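Local coordinates for transaminase (Bacillus megaterium, PDB 5G0A), which catalyses the S-selective, pyridoxal-5'-phosphate-dependent transfer of amino groups as an omega-transaminase of the class-III aminotransferase family, at the interface of chains A and B. Numbering follows the deposited sequence. Chains: chain A/B, Transaminase.

Contact 1: the interface of chains A and B. Residues chain A 118, 123, 126-127, 130, 327-329; chain B 24, 148, 151, 166, 180.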
ATOM      1  N   VAL A 118      -6.203  26.648   4.485  1.00 21.79           N
ATOM      2  CA  VAL A 118      -6.699  25.915   3.313  1.00 21.35           C
ATOM      3  C   VAL A 118      -8.210  26.155   3.238  1.00 20.99           C
ATOM      4  O   VAL A 118      -8.712  27.073   3.867  1.00 23.21           O
ATOM      5  CB  VAL A 118      -6.344  24.404   3.404  1.00 22.90           C
ATOM      6  CG1 VAL A 118      -4.830  24.211   3.253  1.00 23.28           C
ATOM      7  CG2 VAL A 118      -6.841  23.829   4.740  1.00 23.17           C
ATOM      8  N   GLU A 123      -9.008  19.212   3.983  1.00 20.44           N
ATOM      9  CA  GLU A 123      -7.740  19.735   3.513  1.00 20.33           C
ATOM     10  C   GLU A 123      -6.817  20.063   4.703  1.00 20.37           C
ATOM     11  O   GLU A 123      -5.599  19.878   4.610  1.00 21.42           O
ATOM     12  CB  GLU A 123      -7.926  20.964   2.611  1.00 21.79           C
ATOM     13  CG  GLU A 123      -8.433  20.608   1.200  1.00 22.25           C
ATOM     14  CD  GLU A 123      -8.328  21.753   0.209  1.00 23.98           C
ATOM     15  OE1 GLU A 123      -8.201  22.937   0.633  1.00 23.56           O
ATOM     16  OE2 GLU A 123      -8.394  21.485  -1.011  1.00 25.30           O
ATOM     17  N   GLU A 126      -5.350  16.751   5.844  1.00 20.49           N
ATOM     18  CA  GLU A 126      -4.348  16.356   4.848  1.00 21.48           C
ATOM     19  C   GLU A 126      -3.028  17.048   5.135  1.00 22.46           C
ATOM     20  O   GLU A 126      -1.974  16.418   5.159  1.00 21.90           O
ATOM     21  CB  GLU A 126      -4.791  16.718   3.433  1.00 22.91           C
ATOM     22  CG  GLU A 126      -6.032  15.979   2.922  1.00 24.64           C
ATOM     23  CD  GLU A 126      -5.783  14.609   2.289  1.00 24.73           C
ATOM     24  OE1 GLU A 126      -4.626  14.207   2.048  1.00 26.31           O
ATOM     25  OE2 GLU A 126      -6.799  13.927   2.009  1.00 26.95           O
ATOM     26  N   THR A 127      -3.113  18.357   5.353  1.00 21.75           N
ATOM     27  CA  THR A 127      -1.919  19.149   5.572  1.00 22.75           C
ATOM     28  C   THR A 127      -1.218  18.726   6.869  1.00 23.21           C
ATOM     29  O   THR A 127       0.010  18.584   6.890  1.00 22.25           O
ATOM     30  CB  THR A 127      -2.303  20.640   5.615  1.00 23.82           C
ATOM     31  OG1 THR A 127      -3.044  20.950   4.430  1.00 23.52           O
ATOM     32  CG2 THR A 127      -1.050  21.488   5.666  1.00 24.41           C
ATOM     33  N   ASN A 130       0.616  15.433   6.458  1.00 21.19           N
ATOM     34  CA  ASN A 130       1.829  15.678   5.681  1.00 22.42           C
ATOM     35  C   ASN A 130       2.931  16.293   6.566  1.00 22.67           C
ATOM     36  O   ASN A 130       4.097  15.851   6.528  1.00 23.09           O
ATOM     37  CB  ASN A 130       1.528  16.617   4.514  1.00 22.32           C
ATOM     38  CG  ASN A 130       0.672  15.950   3.422  1.00 24.78           C
ATOM     39  OD1 ASN A 130       0.478  14.741   3.447  1.00 24.44           O
ATOM     40  ND2 ASN A 130       0.186  16.737   2.459  1.00 25.21           N
ATOM     41  N   SER A 327       4.384  22.801  -1.958  1.00 27.97           N
ATOM     42  CA  SER A 327       2.956  22.498  -1.842  1.00 26.45           C
ATOM     43  C   SER A 327       2.139  23.718  -2.208  1.00 25.73           C
ATOM     44  O   SER A 327       2.352  24.820  -1.675  1.00 25.84           O
ATOM     45  CB  SER A 327       2.625  22.034  -0.428  1.00 25.92           C
ATOM     46  OG  SER A 327       1.378  21.331  -0.372  1.00 27.61           O
ATOM     47  N   VAL A 328       1.217  23.530  -3.143  1.00 26.06           N
ATOM     48  CA  VAL A 328       0.322  24.630  -3.545  1.00 24.24           C
ATOM     49  C   VAL A 328      -1.107  24.134  -3.540  1.00 24.60           C
ATOM     50  O   VAL A 328      -1.388  23.033  -3.991  1.00 23.18           O
ATOM     51  CB  VAL A 328       0.689  25.226  -4.928  1.00 26.90           C
ATOM     52  CG1 VAL A 328       0.732  24.155  -6.022  1.00 27.78           C
ATOM     53  CG2 VAL A 328      -0.282  26.357  -5.314  1.00 27.95           C
ATOM     54  N   SER A 329      -1.993  24.961  -3.005  1.00 23.93           N
ATOM     55  CA  SER A 329      -3.424  24.719  -3.059  1.00 22.74           C
ATOM     56  C   SER A 329      -3.992  26.045  -3.572  1.00 22.93           C
ATOM     57  O   SER A 329      -3.754  27.085  -2.946  1.00 23.66           O
ATOM     58  CB  SER A 329      -3.952  24.468  -1.644  1.00 22.52           C
ATOM     59  OG  SER A 329      -5.372  24.649  -1.609  1.00 23.68           O
TER
ATOM     60  N   THR B  24       5.657  28.458   1.866  1.00 26.94           N
ATOM     61  CA  THR B  24       5.721  27.506   0.752  1.00 26.37           C
ATOM     62  C   THR B  24       6.685  28.030  -0.316  1.00 26.78           C
ATOM     63  O   THR B  24       6.776  29.235  -0.554  1.00 29.27           O
ATOM     64  CB  THR B  24       4.335  27.200   0.154  1.00 27.49           C
ATOM     65  OG1 THR B  24       3.673  28.419  -0.228  1.00 29.21           O
ATOM     66  CG2 THR B  24       3.482  26.436   1.176  1.00 27.16           C
ATOM     67  N   TYR B 148      -0.141  17.039 -13.280  1.00 23.90           N
ATOM     68  CA  TYR B 148      -0.517  17.623 -11.989  1.00 24.15           C
ATOM     69  C   TYR B 148      -2.034  17.535 -11.862  1.00 23.87           C
ATOM     70  O   TYR B 148      -2.765  18.013 -12.743  1.00 24.36           O
ATOM     71  CB  TYR B 148      -0.032  19.073 -11.872  1.00 23.83           C
ATOM     72  CG  TYR B 148      -0.345  19.625 -10.484  1.00 24.30           C
ATOM     73  CD1 TYR B 148       0.465  19.277  -9.393  1.00 25.86           C
ATOM     74  CD2 TYR B 148      -1.477  20.410 -10.252  1.00 25.86           C
ATOM     75  CE1 TYR B 148       0.166  19.709  -8.105  1.00 27.93           C
ATOM     76  CE2 TYR B 148      -1.776  20.880  -8.958  1.00 25.80           C
ATOM     77  CZ  TYR B 148      -0.947  20.511  -7.896  1.00 27.18           C
ATOM     78  OH  TYR B 148      -1.209  20.936  -6.608  1.00 28.14           O
ATOM     79  N   TRP B 151      -3.154  18.148  -4.797  1.00 22.61           N
ATOM     80  CA  TRP B 151      -2.166  17.947  -3.733  1.00 22.31           C
ATOM     81  C   TRP B 151      -2.623  17.080  -2.557  1.00 22.40           C
ATOM     82  O   TRP B 151      -1.782  16.646  -1.758  1.00 22.23           O
ATOM     83  CB  TRP B 151      -1.685  19.305  -3.186  1.00 22.01           C
ATOM     84  CG  TRP B 151      -2.783  20.036  -2.473  1.00 23.32           C
ATOM     85  CD1 TRP B 151      -3.708  20.865  -3.037  1.00 23.18           C
ATOM     86  CD2 TRP B 151      -3.114  19.948  -1.076  1.00 21.76           C
ATOM     87  NE1 TRP B 151      -4.597  21.304  -2.076  1.00 22.52           N
ATOM     88  CE2 TRP B 151      -4.248  20.766  -0.865  1.00 21.87           C
ATOM     89  CE3 TRP B 151      -2.550  19.267   0.021  1.00 23.49           C
ATOM     90  CZ2 TRP B 151      -4.836  20.940   0.410  1.00 22.84           C
ATOM     91  CZ3 TRP B 151      -3.154  19.411   1.287  1.00 21.61           C
ATOM     92  CH2 TRP B 151      -4.281  20.254   1.466  1.00 22.92           C
ATOM     93  N   SER B 166       4.375  18.272  -2.571  1.00 29.59           N
ATOM     94  CA  SER B 166       4.323  18.643  -1.140  1.00 27.03           C
ATOM     95  C   SER B 166       5.451  18.094  -0.264  1.00 27.55           C
ATOM     96  O   SER B 166       5.302  17.970   0.954  1.00 26.50           O
ATOM     97  CB  SER B 166       2.959  18.282  -0.542  1.00 27.58           C
ATOM     98  OG  SER B 166       1.924  18.860  -1.333  1.00 28.40           O
ATOM     99  N   ILE B 180       7.180  12.892   1.390  1.00 29.79           N
ATOM    100  CA  ILE B 180       6.343  12.565   2.535  1.00 28.47           C
ATOM    101  C   ILE B 180       6.308  11.048   2.808  1.00 27.29           C
ATOM    102  O   ILE B 180       5.821  10.253   1.984  1.00 26.64           O
ATOM    103  CB  ILE B 180       4.892  13.055   2.326  1.00 25.25           C
ATOM    104  CG1 ILE B 180       4.861  14.564   2.003  1.00 27.73           C
ATOM    105  CG2 ILE B 180       4.031  12.746   3.549  1.00 26.50           C
ATOM    106  CD1 ILE B 180       3.511  15.019   1.463  1.00 26.87           C
TER
HETATM  107  O   HOH W   1      -6.901  22.797  -2.751  1.00 24.89           O
HETATM  108  O   HOH W   2       1.664  27.451  -1.800  1.00 27.82           O
HETATM  109  O   HOH W   3       1.141  21.050  -4.690  1.00 28.04           O
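This part of the class-III aminotransferase dimer interface is organised round the indole of B:Trp151, which buries 120 Å² against chain A, more than any other residue of the patch. Its CG occupies the crowded position between backbone N and carbonyl carbon (chi1 67°), directing the ring at helix 121-136 and at the loop of A:Ser327, A:Val328 and A:Ser329. The benzo end meets the helix: the carbonyl oxygen A:Glu123 O approaches in the ring plane at the edge, 3.4 Å from B:Trp151 CH2. The hydroxyl A:Thr127 OG1 donates to A:Glu123 O at 2.8 Å, from above the carbonyl plane, so the hydroxyl is held beside CH2 and CZ3 of the indole. The A:Glu123 side chain crosses B:Trp151 at about a right angle, its carboxylate turned 59° from the ring, with CD against CZ2. At the pyrrole end, CB of A:Ser329 and the carbonyl oxygen of A:Val328 sit on one side of the ring plane, near NE1 and CD1, whereas CB of A:Glu126 meets CZ3 from the opposite side.

The indole N-H is satisfied by water 1, which lies in the ring plane 2.8 Å from B:Trp151 NE1, with a nearly straight bond (169° at H). Water 1 also bonds A:Glu123 OE2 at 2.6 Å and OG of A:Ser329, which, with the packing on both sides of the plane, probably helps hold the ring's rotation.

Beyond the indole, OG of A:Ser327, anti to its backbone N, forms a hydrogen bond of 2.7 Å, tip to tip, with OG of B:Ser166. B:Thr24 OG1 is joined to A:Ser327 O through water 2. CD1 of B:Ile180 packs obliquely on the amide CG of A:Asn130 at 3.6 Å. B:Tyr148, which also lines the cofactor pocket, reaches A:Val328 through water 3, probably coupling this loop to the active site; its phenol OH lies 3.0 Å from that water, which also bonds A:Val328 N at 2.9 Å.

Contact 2: the interface of chains A and B. Residues chain A 82, 90-92, 94-96; chain B 10, 13, 16-17, 21, 33, 35-36.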
ATOM      1  N   TYR A  82     -11.200  42.845  -3.394  1.00 25.60           N
ATOM      2  CA  TYR A  82     -10.776  41.590  -4.037  1.00 25.41           C
ATOM      3  C   TYR A  82     -11.974  40.959  -4.752  1.00 25.58           C
ATOM      4  O   TYR A  82     -13.112  41.284  -4.437  1.00 27.01           O
ATOM      5  CB  TYR A  82     -10.201  40.613  -2.981  1.00 25.39           C
ATOM      6  CG  TYR A  82      -8.981  41.097  -2.206  1.00 26.49           C
ATOM      7  CD1 TYR A  82      -7.702  41.109  -2.786  1.00 25.43           C
ATOM      8  CD2 TYR A  82      -9.111  41.536  -0.896  1.00 24.66           C
ATOM      9  CE1 TYR A  82      -6.590  41.552  -2.058  1.00 24.05           C
ATOM     10  CE2 TYR A  82      -8.020  41.958  -0.155  1.00 24.20           C
ATOM     11  CZ  TYR A  82      -6.769  41.980  -0.743  1.00 24.53           C
ATOM     12  OH  TYR A  82      -5.712  42.408  -0.002  1.00 24.85           O
ATOM     13  N   ALA A  90       0.832  38.342   0.070  1.00 25.46           N
ATOM     14  CA  ALA A  90       0.367  38.622   1.408  1.00 25.85           C
ATOM     15  C   ALA A  90      -0.832  39.562   1.408  1.00 27.09           C
ATOM     16  O   ALA A  90      -0.908  40.487   0.599  1.00 27.43           O
ATOM     17  CB  ALA A  90       1.504  39.198   2.242  1.00 25.74           C
ATOM     18  N   THR A  91      -1.798  39.278   2.282  1.00 25.60           N
ATOM     19  CA  THR A  91      -2.915  40.194   2.514  1.00 24.81           C
ATOM     20  C   THR A  91      -3.066  40.506   3.998  1.00 25.52           C
ATOM     21  O   THR A  91      -2.635  39.740   4.864  1.00 24.89           O
ATOM     22  CB  THR A  91      -4.281  39.665   1.993  1.00 26.11           C
ATOM     23  OG1 THR A  91      -4.673  38.484   2.735  1.00 25.37           O
ATOM     24  CG2 THR A  91      -4.225  39.389   0.502  1.00 24.70           C
ATOM     25  N   ASP A  92      -3.722  41.630   4.288  1.00 25.28           N
ATOM     26  CA  ASP A  92      -4.032  41.979   5.660  1.00 25.63           C
ATOM     27  C   ASP A  92      -4.978  40.934   6.263  1.00 26.64           C
ATOM     28  O   ASP A  92      -4.771  40.501   7.392  1.00 26.21           O
ATOM     29  CB  ASP A  92      -4.639  43.396   5.719  1.00 26.94           C
ATOM     30  CG  ASP A  92      -5.910  43.533   4.904  1.00 27.73           C
ATOM     31  OD1 ASP A  92      -5.984  42.997   3.778  1.00 28.55           O
ATOM     32  OD2 ASP A  92      -6.855  44.193   5.381  1.00 31.81           O
ATOM     33  N   LYS A  94      -5.398  37.655   5.620  1.00 23.44           N
ATOM     34  CA  LYS A  94      -4.739  36.359   5.918  1.00 23.18           C
ATOM     35  C   LYS A  94      -3.811  36.457   7.131  1.00 24.98           C
ATOM     36  O   LYS A  94      -3.866  35.634   8.029  1.00 24.16           O
ATOM     37  CB  LYS A  94      -3.965  35.829   4.707  1.00 23.61           C
ATOM     38  CG  LYS A  94      -3.506  34.373   4.854  1.00 24.34           C
ATOM     39  CD  LYS A  94      -2.877  33.889   3.552  1.00 25.42           C
ATOM     40  CE  LYS A  94      -1.454  34.425   3.409  1.00 28.99           C
ATOM     41  NZ  LYS A  94      -0.808  33.894   2.178  1.00 26.94           N
ATOM     42  N   ALA A  95      -2.991  37.506   7.159  1.00 24.52           N
ATOM     43  CA  ALA A  95      -2.069  37.709   8.272  1.00 25.52           C
ATOM     44  C   ALA A  95      -2.811  37.966   9.584  1.00 25.81           C
ATOM     45  O   ALA A  95      -2.412  37.447  10.634  1.00 24.73           O
ATOM     46  CB  ALA A  95      -1.121  38.866   7.946  1.00 24.92           C
ATOM     47  N   LYS A  96      -3.887  38.750   9.512  1.00 25.83           N
ATOM     48  CA  LYS A  96      -4.690  39.060  10.697  1.00 26.06           C
ATOM     49  C   LYS A  96      -5.392  37.819  11.247  1.00 25.91           C
ATOM     50  O   LYS A  96      -5.421  37.608  12.448  1.00 22.26           O
ATOM     51  CB  LYS A  96      -5.714  40.164  10.408  1.00 27.51           C
ATOM     52  CG  LYS A  96      -6.399  40.689  11.666  1.00 30.67           C
ATOM     53  CD  LYS A  96      -7.182  41.978  11.386  1.00 34.40           C
ATOM     54  CE  LYS A  96      -8.667  41.713  11.233  1.00 39.43           C
ATOM     55  NZ  LYS A  96      -9.522  42.939  11.442  1.00 39.98           N
TER
ATOM     56  N   TRP B  10       0.481  48.133   7.174  1.00 31.61           N
ATOM     57  CA  TRP B  10       1.023  47.109   6.272  1.00 30.39           C
ATOM     58  C   TRP B  10       2.384  46.569   6.704  1.00 32.74           C
ATOM     59  O   TRP B  10       2.722  45.414   6.410  1.00 30.50           O
ATOM     60  CB  TRP B  10       1.017  47.588   4.812  1.00 30.66           C
ATOM     61  CG  TRP B  10      -0.355  47.612   4.177  1.00 31.66           C
ATOM     62  CD1 TRP B  10      -1.178  48.695   4.006  1.00 32.57           C
ATOM     63  CD2 TRP B  10      -1.062  46.483   3.638  1.00 31.64           C
ATOM     64  NE1 TRP B  10      -2.351  48.308   3.387  1.00 33.60           N
ATOM     65  CE2 TRP B  10      -2.303  46.959   3.144  1.00 32.42           C
ATOM     66  CE3 TRP B  10      -0.758  45.123   3.511  1.00 32.01           C
ATOM     67  CZ2 TRP B  10      -3.253  46.112   2.533  1.00 32.09           C
ATOM     68  CZ3 TRP B  10      -1.708  44.277   2.875  1.00 31.85           C
ATOM     69  CH2 TRP B  10      -2.930  44.780   2.412  1.00 33.07           C
ATOM     70  N   VAL B  13       1.281  43.972   9.080  1.00 30.16           N
ATOM     71  CA  VAL B  13       0.776  42.856   8.243  1.00 29.76           C
ATOM     72  C   VAL B  13       1.956  41.993   7.777  1.00 30.03           C
ATOM     73  O   VAL B  13       1.937  40.777   7.907  1.00 27.82           O
ATOM     74  CB  VAL B  13      -0.048  43.363   7.024  1.00 29.57           C
ATOM     75  CG1 VAL B  13      -0.275  42.263   5.981  1.00 29.10           C
ATOM     76  CG2 VAL B  13      -1.372  44.000   7.447  1.00 30.35           C
ATOM     77  N   TRP B  16       3.408  40.033  10.739  1.00 28.45           N
ATOM     78  CA  TRP B  16       2.512  38.910  11.060  1.00 28.40           C
ATOM     79  C   TRP B  16       2.630  37.786  10.036  1.00 28.35           C
ATOM     80  O   TRP B  16       2.619  36.587  10.398  1.00 27.51           O
ATOM     81  CB  TRP B  16       1.044  39.372  11.120  1.00 28.62           C
ATOM     82  CG  TRP B  16       0.665  40.249  12.294  1.00 29.33           C
ATOM     83  CD1 TRP B  16       1.336  40.398  13.483  1.00 30.69           C
ATOM     84  CD2 TRP B  16      -0.505  41.061  12.391  1.00 30.43           C
ATOM     85  NE1 TRP B  16       0.651  41.275  14.305  1.00 30.58           N
ATOM     86  CE2 TRP B  16      -0.477  41.697  13.658  1.00 30.67           C
ATOM     87  CE3 TRP B  16      -1.565  41.339  11.520  1.00 31.55           C
ATOM     88  CZ2 TRP B  16      -1.485  42.579  14.081  1.00 31.09           C
ATOM     89  CZ3 TRP B  16      -2.570  42.225  11.944  1.00 33.12           C
ATOM     90  CH2 TRP B  16      -2.514  42.829  13.218  1.00 32.61           C
ATOM     91  N   ASP B  17       2.696  38.177   8.769  1.00 26.48           N
ATOM     92  CA  ASP B  17       2.825  37.231   7.661  1.00 27.32           C
ATOM     93  C   ASP B  17       4.133  36.447   7.813  1.00 27.71           C
ATOM     94  O   ASP B  17       4.150  35.226   7.701  1.00 24.00           O
ATOM     95  CB  ASP B  17       2.741  37.990   6.335  1.00 26.41           C
ATOM     96  CG  ASP B  17       2.838  37.089   5.118  1.00 30.14           C
ATOM     97  OD1 ASP B  17       3.967  36.707   4.763  1.00 30.91           O
ATOM     98  OD2 ASP B  17       1.797  36.791   4.498  1.00 28.98           O
ATOM     99  N   LEU B  21       2.567  32.672   9.529  1.00 25.10           N
ATOM    100  CA  LEU B  21       2.104  31.895   8.380  1.00 25.31           C
ATOM    101  C   LEU B  21       3.187  30.941   7.891  1.00 25.10           C
ATOM    102  O   LEU B  21       4.358  31.316   7.769  1.00 26.31           O
ATOM    103  CB  LEU B  21       1.622  32.801   7.242  1.00 27.90           C
ATOM    104  CG  LEU B  21       0.321  33.566   7.589  1.00 30.96           C
ATOM    105  CD1 LEU B  21       0.134  34.765   6.673  1.00 35.74           C
ATOM    106  CD2 LEU B  21      -0.890  32.643   7.515  1.00 33.86           C
ATOM    107  N   PRO B  33       7.785  39.060   2.045  1.00 33.94           N
ATOM    108  CA  PRO B  33       6.343  39.126   1.723  1.00 32.89           C
ATOM    109  C   PRO B  33       6.048  40.153   0.639  1.00 32.38           C
ATOM    110  O   PRO B  33       6.747  41.172   0.531  1.00 33.18           O
ATOM    111  CB  PRO B  33       5.666  39.496   3.052  1.00 33.51           C
ATOM    112  CG  PRO B  33       6.764  39.917   3.984  1.00 35.36           C
ATOM    113  CD  PRO B  33       8.098  39.551   3.402  1.00 33.82           C
ATOM    114  N   PRO B  35       2.908  42.209  -0.337  1.00 30.42           N
ATOM    115  CA  PRO B  35       1.518  42.545  -0.050  1.00 28.34           C
ATOM    116  C   PRO B  35       0.737  43.043  -1.265  1.00 26.55           C
ATOM    117  O   PRO B  35       1.216  43.868  -2.053  1.00 27.99           O
ATOM    118  CB  PRO B  35       1.626  43.614   1.040  1.00 30.02           C
ATOM    119  CG  PRO B  35       2.946  44.265   0.799  1.00 32.22           C
ATOM    120  CD  PRO B  35       3.851  43.163   0.294  1.00 30.17           C
ATOM    121  N   ILE B  36      -0.458  42.493  -1.426  1.00 25.90           N
ATOM    122  CA  ILE B  36      -1.400  42.956  -2.436  1.00 24.96           C
ATOM    123  C   ILE B  36      -2.649  43.480  -1.745  1.00 26.73           C
ATOM    124  O   ILE B  36      -3.362  42.729  -1.062  1.00 26.38           O
ATOM    125  CB  ILE B  36      -1.753  41.835  -3.439  1.00 25.16           C
ATOM    126  CG1 ILE B  36      -0.475  41.298  -4.106  1.00 25.95           C
ATOM    127  CG2 ILE B  36      -2.795  42.318  -4.449  1.00 26.38           C
ATOM    128  CD1 ILE B  36       0.313  42.346  -4.913  1.00 24.08           C
TER
HETATM  129  O   HOH W   4      -0.706  37.547   4.459  1.00 26.91           O
HETATM  130  O   HOH W   5       1.786  35.225   2.254  1.00 32.13           O
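Three aromatic rings frame this patch of the class-III aminotransferase dimer interface. The phenol of A:Tyr82 is met at its edge, in plane, by the carbonyl oxygen of B:Ile36. A:Tyr82 OH donates to B:Ile36 O at 2.6 Å, within the carbonyl plane and with a C=O...donor angle of 145°. The indole of B:Trp10 turns its six-membered ring to the start of helix 92-105, with CZ3 3.6 Å from the backbone N of A:Asp92; the A:Asp92 side chain crosses B:Trp10 obliquely, carboxylate and ring planes 48° apart. B:Trp16 lies alongside A:Lys96, both pointing the same way, and its CE3 is 4.0 Å from A:Lys96 CA.

N-terminal helix 10-20 of chain B packs on helix 92-105 of chain A. A:Ala95 approaches closely, as its small side chain would allow: its CB lies 3.6 Å from the carbonyl O of B:Val13, while the two methyls of that valine straddle the helix start, CG1 near A:Thr91 O and CG2 near A:Asp92 CB. A:Thr91 caps the helix, its OG1 accepting the N-H of A:Lys94 at 3.1 Å.

A:Lys94, bent at chi3, lays its CE against CD1 of B:Leu21 at 3.6 Å. Its ammonium NZ stays 4.5 Å from OD2 of B:Asp17, and water 5 bridges the two; the opposite charges may still attract. B:Asp17 CG is anti to its backbone N (chi1 -179°), which brings OD2 beside A:Ala90 CB and onto water 4, itself bound to the backbone N and O of A:Thr91. A:Ala90 also forms a parallel beta bridge with B:Pro35, and its carbonyl oxygen accepts B:Ile36 N at 2.9 Å, nearly along the C=O axis.

Contact 1 and contact 2 are patches of the same two-fold symmetric A-B interface, their C-alpha centres about 20 Å apart, sharing no residue. Chain A offers helix 121-136 and loop 327-329 to contact 1, helix 92-105 to contact 2. On chain B, helix 10-20, B:Leu21 and the loop of B:Pro33, B:Pro35 and B:Ile36 serve contact 2, while B:Thr24, between them in sequence, reaches contact 1. Contact 2 may help secure the dimer through the N-terminal segment. Contact 1 adjoins the cofactor pocket, since B:Tyr148 belongs to it and pocket residues A:Thr120 to A:Ser122 lead into helix 121-136; it could tie pairing to active-site geometry.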